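Local coordinates for protein CD1-2 antigen (Gallus gallus, PDB 3DBX) that probably presents lipid antigens at the cell surface, as an MHC class I-like molecule of the CD1 family, at residues A[221-226]-A[251-256]. Residues are numbered along the deposited sequence; the frame is centred on the assembly and turned at random.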
ATOM      1  N   VAL A 221     -14.281  11.504   7.402  1.00 34.95           N
ATOM      2  CA  VAL A 221     -15.611  11.596   6.809  1.00 33.51           C
ATOM      3  C   VAL A 221     -16.595  11.194   7.896  1.00 37.27           C
ATOM      4  O   VAL A 221     -16.490  10.080   8.451  1.00 38.42           O
ATOM      5  CB  VAL A 221     -15.753  10.629   5.651  1.00 30.98           C
ATOM      6  CG1 VAL A 221     -17.171  10.712   5.074  1.00 29.51           C
ATOM      7  CG2 VAL A 221     -14.689  10.917   4.565  1.00 29.75           C
ATOM      8  N   THR A 222     -17.514  12.104   8.237  1.00 37.97           N
ATOM      9  CA  THR A 222     -18.509  11.817   9.252  1.00 41.30           C
ATOM     10  C   THR A 222     -19.917  12.067   8.697  1.00 39.74           C
ATOM     11  O   THR A 222     -20.091  12.768   7.698  1.00 37.35           O
ATOM     12  CB  THR A 222     -18.275  12.605  10.570  1.00 45.74           C
ATOM     13  OG1 THR A 222     -18.303  14.012  10.309  1.00 48.66           O
ATOM     14  CG2 THR A 222     -16.889  12.248  11.196  1.00 48.60           C
ATOM     15  N   TRP A 223     -20.899  11.443   9.339  1.00 40.19           N
ATOM     16  CA  TRP A 223     -22.289  11.650   9.006  1.00 38.70           C
ATOM     17  C   TRP A 223     -22.860  12.574  10.015  1.00 41.49           C
ATOM     18  O   TRP A 223     -22.504  12.498  11.181  1.00 44.42           O
ATOM     19  CB  TRP A 223     -23.018  10.321   9.020  1.00 38.40           C
ATOM     20  CG  TRP A 223     -22.709   9.541   7.769  1.00 35.23           C
ATOM     21  CD1 TRP A 223     -21.728   8.583   7.600  1.00 34.66           C
ATOM     22  CD2 TRP A 223     -23.362   9.679   6.510  1.00 32.41           C
ATOM     23  NE1 TRP A 223     -21.746   8.131   6.304  1.00 32.52           N
ATOM     24  CE2 TRP A 223     -22.747   8.779   5.619  1.00 31.39           C
ATOM     25  CE3 TRP A 223     -24.420  10.482   6.046  1.00 33.90           C
ATOM     26  CZ2 TRP A 223     -23.141   8.667   4.296  1.00 29.12           C
ATOM     27  CZ3 TRP A 223     -24.811  10.359   4.722  1.00 33.04           C
ATOM     28  CH2 TRP A 223     -24.170   9.484   3.868  1.00 28.91           C
ATOM     29  N   LEU A 224     -23.736  13.464   9.573  1.00 41.34           N
ATOM     30  CA  LEU A 224     -24.464  14.334  10.495  1.00 45.12           C
ATOM     31  C   LEU A 224     -25.956  13.996  10.413  1.00 45.83           C
ATOM     32  O   LEU A 224     -26.487  13.802   9.311  1.00 41.88           O
ATOM     33  CB  LEU A 224     -24.223  15.811  10.175  1.00 45.90           C
ATOM     34  CG  LEU A 224     -22.784  16.354  10.109  1.00 45.97           C
ATOM     35  CD1 LEU A 224     -22.778  17.629   9.284  1.00 46.81           C
ATOM     36  CD2 LEU A 224     -22.237  16.615  11.466  1.00 47.59           C
ATOM     37  N   ARG A 225     -26.586  13.858  11.580  1.00 49.52           N
ATOM     38  CA  ARG A 225     -28.033  13.626  11.695  1.00 53.46           C
ATOM     39  C   ARG A 225     -28.594  14.893  12.349  1.00 58.62           C
ATOM     40  O   ARG A 225     -28.230  15.232  13.484  1.00 62.08           O
ATOM     41  CB  ARG A 225     -28.324  12.369  12.533  1.00 54.58           C
ATOM     42  CG  ARG A 225     -29.785  12.144  12.884  1.00 58.54           C
ATOM     43  CD  ARG A 225     -29.980  10.995  13.891  1.00 62.00           C
ATOM     44  NE  ARG A 225     -29.462   9.704  13.409  1.00 64.57           N
ATOM     45  CZ  ARG A 225     -28.533   8.973  14.034  1.00 65.98           C
ATOM     46  NH1 ARG A 225     -28.008   9.385  15.187  1.00 69.88           N
ATOM     47  NH2 ARG A 225     -28.130   7.817  13.507  1.00 63.00           N
ATOM     48  N   ASP A 226     -29.425  15.610  11.592  1.00 59.54           N
ATOM     49  CA  ASP A 226     -29.832  16.992  11.901  1.00 64.87           C
ATOM     50  C   ASP A 226     -28.711  18.007  12.180  1.00 66.67           C
ATOM     51  O   ASP A 226     -28.966  19.084  12.702  1.00 71.97           O
ATOM     52  CB  ASP A 226     -30.930  16.989  12.956  1.00 69.90           C
ATOM     53  CG  ASP A 226     -32.173  16.285  12.444  1.00 70.27           C
ATOM     54  OD1 ASP A 226     -32.439  16.463  11.206  1.00 68.75           O
ATOM     55  OD2 ASP A 226     -32.845  15.536  13.222  1.00 74.79           O
ATOM     56  N   LEU A 251     -12.653   6.930  -0.875  1.00 26.46           N
ATOM     57  CA  LEU A 251     -13.154   6.299   0.359  1.00 28.11           C
ATOM     58  C   LEU A 251     -14.670   6.324   0.192  1.00 28.56           C
ATOM     59  O   LEU A 251     -15.212   7.242  -0.452  1.00 27.16           O
ATOM     60  CB  LEU A 251     -12.780   7.197   1.583  1.00 29.23           C
ATOM     61  CG  LEU A 251     -13.069   6.776   3.020  1.00 31.86           C
ATOM     62  CD1 LEU A 251     -12.205   7.646   3.917  1.00 38.26           C
ATOM     63  CD2 LEU A 251     -14.498   7.054   3.355  1.00 37.97           C
ATOM     64  N   ARG A 252     -15.346   5.343   0.780  1.00 30.19           N
ATOM     65  CA  ARG A 252     -16.804   5.301   0.842  1.00 31.45           C
ATOM     66  C   ARG A 252     -17.173   5.194   2.332  1.00 31.07           C
ATOM     67  O   ARG A 252     -16.611   4.336   3.035  1.00 31.33           O
ATOM     68  CB  ARG A 252     -17.247   4.019   0.141  1.00 33.35           C
ATOM     69  CG  ARG A 252     -18.298   4.129  -0.971  1.00 36.48           C
ATOM     70  CD  ARG A 252     -18.462   2.700  -1.640  1.00 39.08           C
ATOM     71  NE  ARG A 252     -19.857   2.222  -1.663  1.00 48.56           N
ATOM     72  CZ  ARG A 252     -20.421   1.429  -0.742  1.00 50.62           C
ATOM     73  NH1 ARG A 252     -19.730   1.011   0.320  1.00 52.94           N
ATOM     74  NH2 ARG A 252     -21.686   1.050  -0.885  1.00 50.55           N
ATOM     75  N   SER A 253     -18.090   6.041   2.817  1.00 28.88           N
ATOM     76  CA  SER A 253     -18.635   5.883   4.172  1.00 30.84           C
ATOM     77  C   SER A 253     -20.121   5.582   4.048  1.00 30.68           C
ATOM     78  O   SER A 253     -20.743   6.085   3.134  1.00 29.87           O
ATOM     79  CB  SER A 253     -18.434   7.148   5.005  1.00 30.90           C
ATOM     80  OG  SER A 253     -18.951   6.924   6.324  1.00 37.34           O
ATOM     81  N   THR A 254     -20.681   4.738   4.922  1.00 31.79           N
ATOM     82  CA  THR A 254     -22.101   4.423   4.801  1.00 31.27           C
ATOM     83  C   THR A 254     -22.776   4.460   6.143  1.00 32.90           C
ATOM     84  O   THR A 254     -22.130   4.165   7.175  1.00 34.60           O
ATOM     85  CB  THR A 254     -22.386   3.019   4.160  1.00 32.52           C
ATOM     86  OG1 THR A 254     -21.974   1.975   5.037  1.00 36.12           O
ATOM     87  CG2 THR A 254     -21.718   2.839   2.784  1.00 29.14           C
ATOM     88  N   LEU A 255     -24.071   4.795   6.125  1.00 31.70           N
ATOM     89  CA  LEU A 255     -24.897   4.862   7.327  1.00 32.67           C
ATOM     90  C   LEU A 255     -26.227   4.176   7.048  1.00 33.56           C
ATOM     91  O   LEU A 255     -26.939   4.573   6.118  1.00 31.95           O
ATOM     92  CB  LEU A 255     -25.161   6.314   7.730  1.00 31.57           C
ATOM     93  CG  LEU A 255     -25.981   6.565   9.012  1.00 36.83           C
ATOM     94  CD1 LEU A 255     -25.242   6.038  10.228  1.00 38.42           C
ATOM     95  CD2 LEU A 255     -26.338   8.033   9.190  1.00 37.37           C
ATOM     96  N   LEU A 256     -26.572   3.160   7.836  1.00 35.96           N
ATOM     97  CA  LEU A 256     -27.937   2.617   7.785  1.00 38.52           C
ATOM     98  C   LEU A 256     -28.950   3.518   8.500  1.00 40.45           C
ATOM     99  O   LEU A 256     -28.722   3.939   9.631  1.00 42.61           O
ATOM    100  CB  LEU A 256     -28.001   1.198   8.337  1.00 41.58           C
ATOM    101  CG  LEU A 256     -27.253   0.164   7.487  1.00 43.25           C
ATOM    102  CD1 LEU A 256     -26.725  -0.993   8.351  1.00 49.14           C
ATOM    103  CD2 LEU A 256     -28.169  -0.386   6.403  1.00 43.57           C
TER
HETATM  104  O   HOH W   1     -28.783   5.520  11.875  1.00 48.10           O
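This contact spans the core of the immunoglobulin C1-set domain, between its two facing sheets. Strand 220-225 lies in one sheet and strand 249-257 in the other. The short segments run roughly parallel, with their axes 7.9 Å apart at closest approach. Trp223 carries the contact. Its CG lies anti to the carbonyl carbon (chi1 -77°), and the indole reaches across to the facing sheet. Leu255 CB sits over one face in a CH-pi contact, 3.9 Å from the centroid of the five-membered ring and 3° off its normal. Leu255 CD2 continues alongside to Trp223 CB at 4.0 Å. At the indole edge, Trp223 NE1 gives a weak, bent hydrogen bond to Ser253 OG (3.0 Å, 132° at the hydrogen). Ser253 OG also makes a weak hydrogen bond to Ser237 O. Trp223 is the core tryptophan of the immunoglobulin fold and also packs on Cys209 of the Cys209-Cys267 disulfide. Toward the start of both segments, Val221 CG1 meets Ser253 CB at 3.8 Å. Val221 CG2 meets Leu251 CD2 tip to tip at 4.1 Å. At the other end, a water accepts from Arg225 NH2 (2.9 Å) and donates to Leu256 O (2.7 Å), while Arg225 NE is hydrogen-bonded to Tyr265 OH.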